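Long-range contacts in flagellar hook associated protein type 3 FlgL (Legionella pneumophila subsp. pneumophila, PDB 5YTI), which probably serves as a structural protein of the bacterial flagellum, helping to form the junction between hook and filament: residues F62-R66 against A355-N360; R55-I59 against Y362-S366. All blocks are in the same frame, centred on the assembly; numbering follows the deposited sequence.

Contact 1 (F62-R66 against A355-N360)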
ATOM      1  N   PHE A  62     -18.267  13.064  27.903  1.00 97.47           N
ATOM      2  CA  PHE A  62     -18.337  11.864  27.075  1.00 97.64           C
ATOM      3  C   PHE A  62     -19.422  12.025  25.981  1.00 95.11           C
ATOM      4  O   PHE A  62     -19.158  11.747  24.808  1.00 92.41           O
ATOM      5  CB  PHE A  62     -18.598  10.589  27.933  1.00101.36           C
ATOM      6  CG  PHE A  62     -17.442  10.161  28.851  1.00103.12           C
ATOM      7  CD1 PHE A  62     -16.156  10.722  28.758  1.00104.84           C
ATOM      8  CD2 PHE A  62     -17.646   9.140  29.794  1.00102.21           C
ATOM      9  CE1 PHE A  62     -15.128  10.303  29.605  1.00105.08           C
ATOM     10  CE2 PHE A  62     -16.623   8.728  30.634  1.00101.15           C
ATOM     11  CZ  PHE A  62     -15.364   9.311  30.543  1.00103.37           C
ATOM     12  N   GLN A  63     -20.621  12.490  26.361  1.00 95.16           N
ATOM     13  CA  GLN A  63     -21.696  12.835  25.389  1.00 96.71           C
ATOM     14  C   GLN A  63     -21.318  13.994  24.425  1.00 93.06           C
ATOM     15  O   GLN A  63     -21.626  13.930  23.236  1.00 89.71           O
ATOM     16  CB  GLN A  63     -23.028  13.176  26.103  1.00 99.29           C
ATOM     17  CG  GLN A  63     -23.448  12.215  27.213  1.00101.14           C
ATOM     18  CD  GLN A  63     -24.928  11.905  27.213  1.00105.32           C
ATOM     19  OE1 GLN A  63     -25.414  11.172  26.336  1.00111.64           O
ATOM     20  NE2 GLN A  63     -25.654  12.432  28.206  1.00103.48           N
ATOM     21  N   ASN A  64     -20.672  15.041  24.946  1.00 93.41           N
ATOM     22  CA  ASN A  64     -20.172  16.155  24.127  1.00 97.15           C
ATOM     23  C   ASN A  64     -19.119  15.620  23.139  1.00 94.46           C
ATOM     24  O   ASN A  64     -19.232  15.814  21.930  1.00 95.54           O
ATOM     25  CB  ASN A  64     -19.597  17.274  25.028  1.00105.21           C
ATOM     26  CG  ASN A  64     -19.622  18.669  24.373  1.00114.46           C
ATOM     27  OD1 ASN A  64     -20.696  19.285  24.206  1.00121.23           O
ATOM     28  ND2 ASN A  64     -18.429  19.198  24.049  1.00109.90           N
ATOM     29  N   ASN A  65     -18.118  14.907  23.644  1.00 90.14           N
ATOM     30  CA  ASN A  65     -17.116  14.302  22.773  1.00 89.50           C
ATOM     31  C   ASN A  65     -17.711  13.405  21.648  1.00 87.92           C
ATOM     32  O   ASN A  65     -17.198  13.420  20.509  1.00 83.92           O
ATOM     33  CB  ASN A  65     -16.092  13.517  23.604  1.00 87.74           C
ATOM     34  CG  ASN A  65     -15.031  14.407  24.230  1.00 88.30           C
ATOM     35  OD1 ASN A  65     -14.943  15.600  23.939  1.00 86.72           O
ATOM     36  ND2 ASN A  65     -14.215  13.817  25.099  1.00 88.62           N
ATOM     37  N   ARG A  66     -18.761  12.632  21.986  1.00 87.01           N
ATOM     38  CA  ARG A  66     -19.457  11.753  21.026  0.50 86.86           C
ATOM     39  C   ARG A  66     -20.170  12.581  19.969  1.00 90.10           C
ATOM     40  O   ARG A  66     -19.917  12.416  18.787  1.00 92.53           O
ATOM     41  CB  ARG A  66     -20.470  10.835  21.733  0.50 83.89           C
ATOM     42  CG  ARG A  66     -21.539  10.244  20.815  0.50 82.76           C
ATOM     43  CD  ARG A  66     -22.603   9.444  21.571  0.50 81.66           C
ATOM     44  NE  ARG A  66     -23.592  10.295  22.243  0.50 80.39           N
ATOM     45  CZ  ARG A  66     -23.730  10.402  23.566  0.50 75.52           C
ATOM     46  NH1 ARG A  66     -22.974   9.698  24.376  0.50 72.84           N
ATOM     47  NH2 ARG A  66     -24.641  11.204  24.078  0.50 75.31           N
ATOM     48  N   ALA A 355     -22.192   4.005  21.937  1.00107.44           N
ATOM     49  CA  ALA A 355     -21.905   4.830  23.095  1.00104.99           C
ATOM     50  C   ALA A 355     -23.080   5.752  23.519  1.00106.48           C
ATOM     51  O   ALA A 355     -23.238   6.031  24.704  1.00104.56           O
ATOM     52  CB  ALA A 355     -20.641   5.636  22.841  1.00102.40           C
ATOM     53  N   GLU A 356     -23.903   6.211  22.574  1.00109.05           N
ATOM     54  CA  GLU A 356     -25.066   7.074  22.897  1.00113.72           C
ATOM     55  C   GLU A 356     -26.105   6.336  23.767  1.00115.26           C
ATOM     56  O   GLU A 356     -26.724   6.959  24.638  1.00117.41           O
ATOM     57  CB  GLU A 356     -25.714   7.643  21.604  1.00117.49           C
ATOM     58  CG  GLU A 356     -26.751   8.759  21.776  1.00118.41           C
ATOM     59  CD  GLU A 356     -27.136   9.440  20.455  1.00124.67           C
ATOM     60  OE1 GLU A 356     -26.886   8.876  19.356  1.00125.84           O
ATOM     61  OE2 GLU A 356     -27.699  10.554  20.510  1.00129.20           O
ATOM     62  N   LYS A 357     -26.283   5.022  23.538  1.00115.45           N
ATOM     63  CA  LYS A 357     -27.203   4.189  24.344  1.00116.64           C
ATOM     64  C   LYS A 357     -26.579   3.841  25.700  1.00117.40           C
ATOM     65  O   LYS A 357     -27.295   3.715  26.705  1.00121.72           O
ATOM     66  CB  LYS A 357     -27.614   2.893  23.614  1.00116.09           C
ATOM     67  CG  LYS A 357     -28.531   1.971  24.428  1.00116.73           C
ATOM     68  N   ALA A 358     -25.253   3.695  25.722  1.00110.42           N
ATOM     69  CA  ALA A 358     -24.527   3.277  26.923  1.00104.51           C
ATOM     70  C   ALA A 358     -24.283   4.428  27.907  1.00103.77           C
ATOM     71  O   ALA A 358     -24.100   4.195  29.100  1.00 98.10           O
ATOM     72  CB  ALA A 358     -23.204   2.643  26.539  1.00 99.97           C
ATOM     73  N   ASN A 359     -24.249   5.662  27.403  1.00103.52           N
ATOM     74  CA  ASN A 359     -24.139   6.847  28.261  1.00 98.63           C
ATOM     75  C   ASN A 359     -25.514   7.276  28.795  1.00102.79           C
ATOM     76  O   ASN A 359     -25.609   7.858  29.855  1.00 99.88           O
ATOM     77  CB  ASN A 359     -23.452   8.002  27.515  1.00 94.42           C
ATOM     78  CG  ASN A 359     -21.956   7.767  27.323  1.00 92.74           C
ATOM     79  OD1 ASN A 359     -21.388   6.817  27.870  1.00 95.24           O
ATOM     80  ND2 ASN A 359     -21.311   8.637  26.561  1.00 85.77           N
ATOM     81  N   ASN A 360     -26.592   6.989  28.075  1.00113.70           N
ATOM     82  CA  ASN A 360     -27.909   7.242  28.647  1.00117.94           C
ATOM     83  C   ASN A 360     -28.261   6.104  29.640  1.00116.44           C
ATOM     84  O   ASN A 360     -29.141   6.292  30.467  1.00117.85           O
ATOM     85  CB  ASN A 360     -29.007   7.478  27.565  1.00122.75           C
ATOM     86  CG  ASN A 360     -29.120   8.959  27.113  1.00124.12           C
ATOM     87  OD1 ASN A 360     -29.081   9.904  27.928  1.00121.58           O
ATOM     88  ND2 ASN A 360     -29.284   9.155  25.797  1.00119.78           N
TER

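Contact 2 (R55-I59 against Y362-S366)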
ATOM      1  N   ARG A  55     -19.118  12.305  38.279  1.00 97.24           N
ATOM      2  CA  ARG A  55     -19.409  11.242  37.290  1.00 98.70           C
ATOM      3  C   ARG A  55     -20.294  11.840  36.216  1.00 98.15           C
ATOM      4  O   ARG A  55     -20.030  11.736  35.024  1.00 96.14           O
ATOM      5  CB  ARG A  55     -20.135  10.033  37.925  1.00101.69           C
ATOM      6  CG  ARG A  55     -19.954   8.708  37.171  1.00107.56           C
ATOM      7  CD  ARG A  55     -20.860   7.544  37.622  1.00112.19           C
ATOM      8  NE  ARG A  55     -20.963   7.348  39.077  1.00118.23           N
ATOM      9  CZ  ARG A  55     -20.038   6.791  39.870  1.00122.93           C
ATOM     10  NH1 ARG A  55     -18.873   6.348  39.392  1.00121.19           N
ATOM     11  NH2 ARG A  55     -20.282   6.694  41.179  1.00126.99           N
ATOM     12  N   ILE A  56     -21.356  12.490  36.660  1.00 96.72           N
ATOM     13  CA  ILE A  56     -22.205  13.228  35.763  1.00 91.53           C
ATOM     14  C   ILE A  56     -21.379  14.288  35.016  1.00 90.61           C
ATOM     15  O   ILE A  56     -21.617  14.500  33.840  1.00 95.32           O
ATOM     16  CB  ILE A  56     -23.391  13.832  36.524  1.00 90.30           C
ATOM     17  CG1 ILE A  56     -24.236  12.719  37.142  1.00 89.09           C
ATOM     18  CG2 ILE A  56     -24.259  14.673  35.612  1.00 90.28           C
ATOM     19  CD1 ILE A  56     -25.081  13.238  38.282  1.00 89.50           C
ATOM     20  N   ASN A  57     -20.400  14.931  35.649  1.00 91.01           N
ATOM     21  CA  ASN A  57     -19.558  15.886  34.916  1.00 94.63           C
ATOM     22  C   ASN A  57     -18.746  15.151  33.836  1.00 95.76           C
ATOM     23  O   ASN A  57     -18.564  15.659  32.715  1.00 93.05           O
ATOM     24  CB  ASN A  57     -18.619  16.664  35.844  1.00 99.32           C
ATOM     25  CG  ASN A  57     -19.336  17.725  36.652  1.00102.28           C
ATOM     26  OD1 ASN A  57     -20.199  18.420  36.127  1.00104.55           O
ATOM     27  ND2 ASN A  57     -18.973  17.862  37.936  1.00103.22           N
ATOM     28  N   ASN A  58     -18.262  13.955  34.166  1.00 95.41           N
ATOM     29  CA  ASN A  58     -17.584  13.104  33.168  1.00 96.38           C
ATOM     30  C   ASN A  58     -18.534  12.752  31.990  1.00 93.67           C
ATOM     31  O   ASN A  58     -18.154  12.897  30.820  1.00 93.48           O
ATOM     32  CB  ASN A  58     -16.981  11.830  33.821  1.00 96.28           C
ATOM     33  CG  ASN A  58     -15.695  12.116  34.578  1.00 98.24           C
ATOM     34  OD1 ASN A  58     -14.866  12.888  34.112  1.00104.11           O
ATOM     35  ND2 ASN A  58     -15.525  11.510  35.743  1.00 93.54           N
ATOM     36  N   ILE A  59     -19.762  12.331  32.313  1.00 88.30           N
ATOM     37  CA  ILE A  59     -20.761  11.944  31.315  1.00 86.14           C
ATOM     38  C   ILE A  59     -21.101  13.056  30.323  1.00 89.63           C
ATOM     39  O   ILE A  59     -21.303  12.793  29.143  1.00 92.37           O
ATOM     40  CB  ILE A  59     -22.069  11.477  31.968  1.00 82.84           C
ATOM     41  CG1 ILE A  59     -21.851  10.157  32.691  1.00 84.34           C
ATOM     42  CG2 ILE A  59     -23.156  11.309  30.914  1.00 83.07           C
ATOM     43  CD1 ILE A  59     -23.101   9.614  33.360  1.00 86.79           C
ATOM     44  N   TYR A 362     -25.854   4.735  31.767  1.00116.87           N
ATOM     45  CA  TYR A 362     -24.938   5.081  32.878  1.00114.03           C
ATOM     46  C   TYR A 362     -25.358   6.385  33.591  1.00112.03           C
ATOM     47  O   TYR A 362     -24.845   6.712  34.658  1.00117.79           O
ATOM     48  CB  TYR A 362     -23.499   5.194  32.315  1.00115.26           C
ATOM     49  CG  TYR A 362     -22.334   5.316  33.306  1.00121.20           C
ATOM     50  CD1 TYR A 362     -22.313   4.598  34.508  1.00124.96           C
ATOM     51  CD2 TYR A 362     -21.219   6.117  33.007  1.00121.26           C
ATOM     52  CE1 TYR A 362     -21.243   4.706  35.393  1.00126.02           C
ATOM     53  CE2 TYR A 362     -20.146   6.225  33.884  1.00122.12           C
ATOM     54  CZ  TYR A 362     -20.164   5.516  35.071  1.00125.30           C
ATOM     55  OH  TYR A 362     -19.108   5.613  35.939  1.00124.33           O
ATOM     56  N   LEU A 363     -26.284   7.126  32.990  1.00107.83           N
ATOM     57  CA  LEU A 363     -26.903   8.299  33.616  1.00103.08           C
ATOM     58  C   LEU A 363     -28.245   7.911  34.245  1.00101.19           C
ATOM     59  O   LEU A 363     -28.533   8.263  35.387  1.00 97.01           O
ATOM     60  CB  LEU A 363     -27.127   9.364  32.547  1.00102.61           C
ATOM     61  CG  LEU A 363     -27.751  10.702  32.919  1.00 99.43           C
ATOM     62  CD1 LEU A 363     -26.682  11.598  33.511  1.00 97.01           C
ATOM     63  CD2 LEU A 363     -28.383  11.328  31.674  1.00100.69           C
ATOM     64  N   ASP A 364     -29.069   7.184  33.489  1.00102.39           N
ATOM     65  CA  ASP A 364     -30.310   6.654  34.024  1.00104.59           C
ATOM     66  C   ASP A 364     -29.945   5.922  35.347  1.00109.10           C
ATOM     67  O   ASP A 364     -30.721   5.977  36.311  1.00109.32           O
ATOM     68  CB  ASP A 364     -31.051   5.725  33.017  1.00106.55           C
ATOM     69  CG  ASP A 364     -31.793   6.486  31.834  1.00107.53           C
ATOM     70  OD1 ASP A 364     -31.750   7.732  31.682  1.00106.81           O
ATOM     71  OD2 ASP A 364     -32.435   5.789  31.011  1.00107.22           O
ATOM     72  N   ILE A 365     -28.760   5.283  35.407  1.00108.70           N
ATOM     73  CA  ILE A 365     -28.272   4.640  36.655  1.00107.49           C
ATOM     74  C   ILE A 365     -27.787   5.617  37.732  1.00104.85           C
ATOM     75  O   ILE A 365     -28.001   5.383  38.914  1.00105.56           O
ATOM     76  CB  ILE A 365     -27.121   3.632  36.404  1.00111.29           C
ATOM     77  CG1 ILE A 365     -27.661   2.371  35.720  1.00117.13           C
ATOM     78  CG2 ILE A 365     -26.432   3.246  37.721  1.00109.46           C
ATOM     79  CD1 ILE A 365     -26.724   1.172  35.752  1.00119.15           C
ATOM     80  N   SER A 366     -27.099   6.683  37.342  1.00101.47           N
ATOM     81  CA  SER A 366     -26.663   7.693  38.311  1.00 97.48           C
ATOM     82  C   SER A 366     -27.840   8.493  38.849  1.00 96.90           C
ATOM     83  O   SER A 366     -27.807   8.955  39.985  1.00102.41           O
ATOM     84  CB  SER A 366     -25.630   8.650  37.696  1.00 96.78           C
ATOM     85  OG  SER A 366     -24.412   7.982  37.373  1.00 96.48           O
TER

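Contact 1 (F62-R66 against A355-N360)
Arg66 crosses from helix 49-96 to Glu356 and Asn359 of helix 316-374 because its CG lies opposite the backbone N (chi1 161°) and the chain stays extended until it bends at chi3 (78°). That bend lays the guanidinium between the helices. One face is backed by Gln63 CA, the other by the backbone and CB of Glu356, with Arg66 NE 3.5 Å from Glu356 CB. The Glu356 chain runs at about a right angle to the arginine, and its carboxylate stays beyond salt-bridge range, with Glu356 OE2 4.5 Å from Arg66 NE. Since Arg66 has two deposited conformers, these details hold for one, and the very short approach of its NH2 to Gln63 OE1 is doubtful.

Asn359 comes in antiparallel to the arginine, and its amide nitrogen meets the edge of the guanidinium. Both groups are donors, and no hydrogen bond joins them. Asn359 ND2 instead bonds to the carbonyl of Val167, and also lies 3.6 Å from Phe62 CB. Phe62 starts toward helix 316-374, but its ring turns elsewhere, and its side chain touches Ala166. Gln63 and Asn359 pass alongside each other pointing in opposite directions, Gln63 OE1 3.9 Å from Asn359 CB, amide planes nearly perpendicular.

The axes of segments 62-66 and 355-360 are 10.4 Å apart and antiparallel at 164°, one packing step in a long helical rod consistent with flagellin-family proteins. Van der Waals contact, chiefly of the Arg66 guanidinium with Glu356 backbone and methylenes, joins the segments without hydrogen bonds; Glu356 may add diffuse attraction, and strand 164-168 holds the Asn359 amide.

Contact 2 (R55-I59 against Y362-S366)
Tyr362 and Arg55 meet at about a right angle, the phenol of helix 316-374 reaching over to the aliphatic part of the arginine on helix 49-96. With CG opposite the backbone N (chi1 -170°), the tyrosine ring extends across the gap and sets its hydroxyl end against the arginine chain, Tyr362 OH lying 3.1 Å from Arg55 CD. The arginine is extended up to CD and then bends at chi3, which swings the guanidinium off at 55° to the plane of the ring. Tyr362 OH and Ser366 OG both lie near the guanidinium plane, at its edge, yet neither forms a hydrogen bond with it.

Ser366 turns its hydroxyl back to its own helix, Ser366 OG donating to Tyr362 O one turn earlier at 3.0 Å, close to the line of the carbonyl bond. Ser366 OG also touches Arg55 CD at 3.6 Å.

On the next turn of helix 49-96, Ile59 CD1 points into the opposing helix. Ile59 CD1 sits 3.6 Å from Tyr362 O and 4.0 Å from Tyr362 CD2, approaching the ring obliquely, and lies 4.1 Å from Leu363 CD1. One turn back toward the start of the helix, Ile56 makes a looser touch, its CG2 4.4 Å from Leu363 CD1.

The axes of segments 55-59 and 362-366 are 157° apart in direction, an antiparallel step toward the end of the helical rod where the modelled termini lie. The chemistry is mainly apolar, with Ile59 central, while the polar ends of Arg55 and Tyr362 border it without bonding across; the serine hydroxyl, its proton committed to its own backbone, rests against Arg55 CD.

Overall arrangement
Contacts 1 and 2 are successive steps along one antiparallel helix pair, made by helix 49-96 and helix 316-374, with their centres about 10 Å apart. The order along the chain is 55-59, 62-66, 355-360, 362-366, so the second helix retraces the first in reverse, and contact 2 encloses contact 1. Between the two partners of contact 1 lie 288 residues, including the antiparallel sheet. Both contacts sit on the same side of the chain's centre, contact 2 farther out, toward the modelled termini. Together they hold the first and last modelled helices side by side, consistent with the paired terminal helices of flagellin-family proteins.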